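Local coordinates for protein esterase A (Caulobacter crescentus, PDB 5GKV) that is a penicillin-binding protein homologue of the beta-lactamase family that probably hydrolyses esters, at residues A[14-19]-A[55-60]; A[42-47]-A[269-274]. All blocks are in the same frame, centred on the assembly; numbering follows the deposited sequence.

Contact 1: A[14-19]-A[55-60]; sequences TDITGV and VDLMGG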
loop_
_atom_site.group_PDB
_atom_site.type_symbol
_atom_site.label_atom_id
_atom_site.label_comp_id
_atom_site.label_asym_id
_atom_site.label_seq_id
_atom_site.Cartn_x
_atom_site.Cartn_y
_atom_site.Cartn_z
ATOM N N THR A 14 -8.314 -18.206 21.715
ATOM C CA THR A 14 -8.775 -17.410 20.569
ATOM C C THR A 14 -9.547 -18.271 19.559
ATOM O O THR A 14 -9.093 -19.352 19.172
ATOM C CB THR A 14 -7.598 -16.705 19.821
ATOM O OG1 THR A 14 -6.866 -15.871 20.730
ATOM C CG2 THR A 14 -8.125 -15.834 18.669
ATOM N N ASP A 15 -10.704 -17.778 19.123
ATOM C CA ASP A 15 -11.522 -18.464 18.132
ATOM C C ASP A 15 -11.061 -18.028 16.747
ATOM O O ASP A 15 -11.194 -16.855 16.384
ATOM C CB ASP A 15 -12.999 -18.149 18.344
ATOM C CG ASP A 15 -13.530 -18.701 19.651
ATOM O OD1 ASP A 15 -13.102 -19.810 20.057
ATOM O OD2 ASP A 15 -14.375 -18.021 20.271
ATOM N N ILE A 16 -10.476 -18.954 15.996
ATOM C CA ILE A 16 -10.076 -18.720 14.611
ATOM C C ILE A 16 -11.180 -19.283 13.732
ATOM O O ILE A 16 -11.608 -20.425 13.938
ATOM C CB ILE A 16 -8.734 -19.400 14.292
ATOM C CG1 ILE A 16 -7.598 -18.867 15.179
ATOM C CG2 ILE A 16 -8.412 -19.318 12.800
ATOM C CD1 ILE A 16 -7.689 -17.423 15.490
ATOM N N THR A 17 -11.650 -18.496 12.765
ATOM C CA THR A 17 -12.712 -18.948 11.877
ATOM C C THR A 17 -12.357 -18.608 10.435
ATOM O O THR A 17 -11.460 -17.800 10.162
ATOM C CB THR A 17 -14.089 -18.332 12.247
ATOM O OG1 THR A 17 -14.070 -16.917 12.043
ATOM C CG2 THR A 17 -14.462 -18.632 13.710
ATOM N N GLY A 18 -13.065 -19.249 9.502
ATOM C CA GLY A 18 -12.843 -18.989 8.090
ATOM C C GLY A 18 -12.641 -20.264 7.292
ATOM O O GLY A 18 -13.136 -21.329 7.675
ATOM N N VAL A 19 -11.889 -20.191 6.203
ATOM C CA VAL A 19 -11.664 -21.348 5.349
ATOM C C VAL A 19 -10.166 -21.597 5.282
ATOM O O VAL A 19 -9.371 -20.659 5.128
ATOM C CB VAL A 19 -12.318 -21.168 3.956
ATOM C CG1 VAL A 19 -11.619 -20.128 3.133
ATOM C CG2 VAL A 19 -12.405 -22.497 3.203
ATOM N N VAL A 55 -7.227 -19.594 1.249
ATOM C CA VAL A 55 -7.188 -19.472 2.703
ATOM C C VAL A 55 -7.764 -18.114 3.054
ATOM O O VAL A 55 -7.386 -17.107 2.453
ATOM C CB VAL A 55 -5.758 -19.592 3.259
ATOM C CG1 VAL A 55 -5.754 -19.416 4.802
ATOM C CG2 VAL A 55 -5.110 -20.911 2.837
ATOM N N ASP A 56 -8.676 -18.084 4.017
ATOM C CA ASP A 56 -9.240 -16.820 4.487
ATOM C C ASP A 56 -9.583 -17.026 5.958
ATOM O O ASP A 56 -10.648 -17.565 6.277
ATOM C CB ASP A 56 -10.452 -16.429 3.646
ATOM C CG ASP A 56 -11.164 -15.195 4.169
ATOM O OD1 ASP A 56 -10.536 -14.400 4.898
ATOM O OD2 ASP A 56 -12.370 -15.021 3.844
ATOM N N LEU A 57 -8.671 -16.636 6.843
ATOM C CA LEU A 57 -8.812 -16.879 8.273
ATOM C C LEU A 57 -8.995 -15.571 9.027
ATOM O O LEU A 57 -8.329 -14.577 8.724
ATOM C CB LEU A 57 -7.593 -17.606 8.834
ATOM C CG LEU A 57 -7.392 -19.039 8.356
ATOM C CD1 LEU A 57 -6.068 -19.522 8.892
ATOM C CD2 LEU A 57 -8.540 -19.927 8.829
ATOM N N MET A 58 -9.865 -15.607 10.040
ATOM C CA MET A 58 -10.210 -14.466 10.880
ATOM C C MET A 58 -9.968 -14.819 12.338
ATOM O O MET A 58 -10.218 -15.951 12.752
ATOM C CB MET A 58 -11.684 -14.086 10.695
ATOM C CG MET A 58 -12.009 -13.474 9.324
ATOM S SD MET A 58 -13.787 -13.524 9.011
ATOM C CE MET A 58 -13.984 -15.292 8.700
ATOM N N GLY A 59 -9.506 -13.851 13.135
ATOM C CA GLY A 59 -9.374 -14.095 14.559
ATOM C C GLY A 59 -9.500 -12.816 15.354
ATOM O O GLY A 59 -9.284 -11.715 14.830
ATOM N N GLY A 60 -9.890 -12.970 16.627
ATOM C CA GLY A 60 -9.862 -11.828 17.534
ATOM C C GLY A 60 -10.968 -10.808 17.280
ATOM O O GLY A 60 -12.089 -11.146 16.873
HETATM O O HOH W 1 -12.956 -15.744 14.427
#

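Contact 2: A[42-47]-A[269-274]; sequences GARFAF and TAPALA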
loop_
_atom_site.group_PDB
_atom_site.type_symbol
_atom_site.label_atom_id
_atom_site.label_comp_id
_atom_site.label_asym_id
_atom_site.label_seq_id
_atom_site.Cartn_x
_atom_site.Cartn_y
_atom_site.Cartn_z
ATOM N N GLY A 42 -7.281 -7.947 16.405
ATOM C CA GLY A 42 -7.956 -8.758 15.410
ATOM C C GLY A 42 -7.165 -8.766 14.116
ATOM O O GLY A 42 -6.351 -7.867 13.850
ATOM N N ALA A 43 -7.406 -9.800 13.305
ATOM C CA ALA A 43 -6.645 -9.922 12.067
ATOM C C ALA A 43 -7.362 -10.843 11.089
ATOM O O ALA A 43 -8.165 -11.704 11.473
ATOM C CB ALA A 43 -5.225 -10.446 12.335
ATOM N N ARG A 44 -7.027 -10.668 9.820
ATOM C CA ARG A 44 -7.507 -11.553 8.769
ATOM C C ARG A 44 -6.364 -11.787 7.792
ATOM O O ARG A 44 -5.620 -10.853 7.448
ATOM C CB ARG A 44 -8.733 -10.951 8.062
ATOM C CG ARG A 44 -9.480 -11.919 7.142
ATOM C CD ARG A 44 -10.736 -11.256 6.595
ATOM N NE ARG A 44 -11.607 -12.170 5.855
ATOM C CZ ARG A 44 -12.765 -11.778 5.322
ATOM N NH1 ARG A 44 -13.150 -10.505 5.437
ATOM N NH2 ARG A 44 -13.518 -12.633 4.666
ATOM N N PHE A 45 -6.195 -13.041 7.379
ATOM C CA PHE A 45 -5.141 -13.400 6.437
ATOM C C PHE A 45 -5.780 -14.172 5.303
ATOM O O PHE A 45 -6.498 -15.147 5.543
ATOM C CB PHE A 45 -4.038 -14.255 7.065
ATOM C CG PHE A 45 -2.962 -14.672 6.082
ATOM C CD1 PHE A 45 -2.019 -13.752 5.633
ATOM C CD2 PHE A 45 -2.883 -15.986 5.620
ATOM C CE1 PHE A 45 -1.021 -14.127 4.717
ATOM C CE2 PHE A 45 -1.886 -16.375 4.713
ATOM C CZ PHE A 45 -0.952 -15.446 4.263
ATOM N N ALA A 46 -5.492 -13.757 4.079
ATOM C CA ALA A 46 -6.049 -14.393 2.897
ATOM C C ALA A 46 -4.922 -14.747 1.945
ATOM O O ALA A 46 -3.988 -13.959 1.760
ATOM C CB ALA A 46 -7.078 -13.482 2.202
ATOM N N PHE A 47 -5.033 -15.923 1.324
ATOM C CA PHE A 47 -4.036 -16.418 0.387
ATOM C C PHE A 47 -4.767 -16.927 -0.841
ATOM O O PHE A 47 -5.799 -17.594 -0.719
ATOM C CB PHE A 47 -3.180 -17.526 1.037
ATOM C CG PHE A 47 -1.997 -17.938 0.222
ATOM C CD1 PHE A 47 -0.865 -17.135 0.168
ATOM C CD2 PHE A 47 -1.997 -19.144 -0.465
ATOM C CE1 PHE A 47 0.244 -17.525 -0.571
ATOM C CE2 PHE A 47 -0.887 -19.542 -1.208
ATOM C CZ PHE A 47 0.226 -18.726 -1.267
ATOM N N THR A 269 -10.728 -5.369 3.289
ATOM C CA THR A 269 -10.537 -6.663 3.930
ATOM C C THR A 269 -9.356 -7.376 3.282
ATOM O O THR A 269 -8.929 -7.042 2.166
ATOM C CB THR A 269 -11.772 -7.555 3.797
ATOM O OG1 THR A 269 -11.935 -7.909 2.416
ATOM C CG2 THR A 269 -13.027 -6.861 4.330
ATOM N N ALA A 270 -8.825 -8.367 3.995
ATOM C CA ALA A 270 -7.691 -9.118 3.457
ATOM C C ALA A 270 -8.037 -9.835 2.154
ATOM O O ALA A 270 -7.258 -9.725 1.186
ATOM C CB ALA A 270 -7.168 -10.075 4.530
ATOM N N PRO A 271 -9.175 -10.533 2.027
ATOM C CA PRO A 271 -9.473 -11.170 0.728
ATOM C C PRO A 271 -9.607 -10.187 -0.424
ATOM O O PRO A 271 -9.269 -10.527 -1.566
ATOM C CB PRO A 271 -10.797 -11.906 0.988
ATOM C CG PRO A 271 -10.885 -12.056 2.456
ATOM C CD PRO A 271 -10.208 -10.856 3.033
ATOM N N ALA A 272 -10.147 -8.993 -0.178
ATOM C CA ALA A 272 -10.236 -8.012 -1.256
ATOM C C ALA A 272 -8.855 -7.722 -1.836
ATOM O O ALA A 272 -8.676 -7.716 -3.066
ATOM C CB ALA A 272 -10.903 -6.731 -0.754
ATOM N N LEU A 273 -7.851 -7.532 -0.967
ATOM C CA LEU A 273 -6.498 -7.267 -1.453
ATOM C C LEU A 273 -5.890 -8.502 -2.102
ATOM O O LEU A 273 -5.187 -8.397 -3.120
ATOM C CB LEU A 273 -5.604 -6.770 -0.308
ATOM C CG LEU A 273 -5.996 -5.387 0.233
ATOM C CD1 LEU A 273 -5.294 -5.142 1.564
ATOM C CD2 LEU A 273 -5.653 -4.293 -0.781
ATOM N N ALA A 274 -6.139 -9.679 -1.533
ATOM C CA ALA A 274 -5.575 -10.896 -2.111
ATOM C C ALA A 274 -6.128 -11.139 -3.508
ATOM O O ALA A 274 -5.398 -11.585 -4.404
ATOM C CB ALA A 274 -5.847 -12.103 -1.194
#

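Contact 1: A[14-19]-A[55-60]
Val55 begins the contact with CG1, anti to its backbone N (chi1 178°), 3.8 Å from Val19 O. Asp56 then forms a hydrogen-bonded antiparallel pair with Val19. Asp56 N donates to Val19 O, and Val19 N donates to Asp56 O from a point 38° above the carbonyl plane. On the shared face, Val19 CG1 stands 3.9 Å from Asp56 CB, the two side chains crossing nearly perpendicularly, while the carboxylate turns to a salt bridge with Arg44. Leu57 lies across from Gly18, whose CA, with no side chain on it, comes to 3.2 Å from Asp56 O in a CA-H...O contact. Leu57 CD2 comes to 4.0 Å from Ile16 CG2, and both residues pack on Phe31 of helix 25-35. Met58 makes the second hydrogen-bonded pair: Met58 N to Thr17 O is a short 2.7 Å, and Thr17 N donates to Met58 O within the carbonyl plane. The methionine chain bends at chi3 (-73°), which carries CE round to 3.7 Å from Thr17 OG1. A water on that side bonds to Thr17 OG1 and bridges to Asp15 O and, at 3.2 Å, to Met58 O. Gly59 CA, which bears no side chain, has Ile16 CD1 3.8 Å away, and Gly60 N faces the Thr14 CG2 methyl. This is an edge strand joining an antiparallel sheet, and its chemistry is essentially that of the main chain: two reciprocal pairs of backbone hydrogen bonds hold the register, while one face gains a small apolar seam and the other is partly hydrated.

Contact 2: A[42-47]-A[269-274]
Arg44 and Ala46 point from strand 42-47 onto the start of helix 270-281, part of the helix-on-sheet packing of the alpha/beta domain in the beta-lactamase and penicillin-binding protein fold. Strand and helix run in nearly the same direction, 27° apart. Arg44 leads the contact. Its CB lies 4.0 Å from Ala270 CB, a methyl that also sits 3.4 Å from Arg44 O. CG is anti to the backbone N (chi1 -168°), beside the same methyl, and the chain continues extended to NE. CD passes the proline ring 3.6 Å from Pro271 CD, and NE comes still nearer, 3.4 Å from that carbon. Further out the proline presents its CG-CD side to one face of the guanidinium, the two side chains crossing at about a right angle; Pro271 CG stands 3.3 Å above the guanidinium plane, offset toward the rim. NH1 ends 3.6 Å from Thr269 CB, Arg44 and Thr269 running side by side. The buried charge is met from outside this pair of segments, by Asp56 through NE and by Pro72 O through NH1. These partners probably fix the plane of the group. Thr269 is the helix N-cap, with OG1 accepting a weak bond from Ala272 N. Beyond the arginine the side chains that meet are all apolar, small residues on both sides letting strand 42-47 and helix segment 270-274 approach to 7.2 Å between axes. There Ala46 CB settles over the junction of Ala270 and Pro271, its nearest methyl neighbour being Ala274 CB at 3.9 Å.

In the fold
From the N terminus, residues 14-19 lead into helix 25-35 and then strand 42-49, before strand 52-60 returns to pair with residues 14-19; contact 1 thus closes a short loop of 35 residues. Strand 42-49 lies inside that loop, yet its partner in contact 2 comes 221 residues later, so the two closures cross rather than nest. Contact 1 extends the sheet at its outermost strand, whereas contact 2 lays helix 270-281 on one face, with helix 373-384 meeting Phe45 on the other. The two meet where Asp56 touches Arg44 and Pro271, joining the N-terminal edge to a helix from far along the chain.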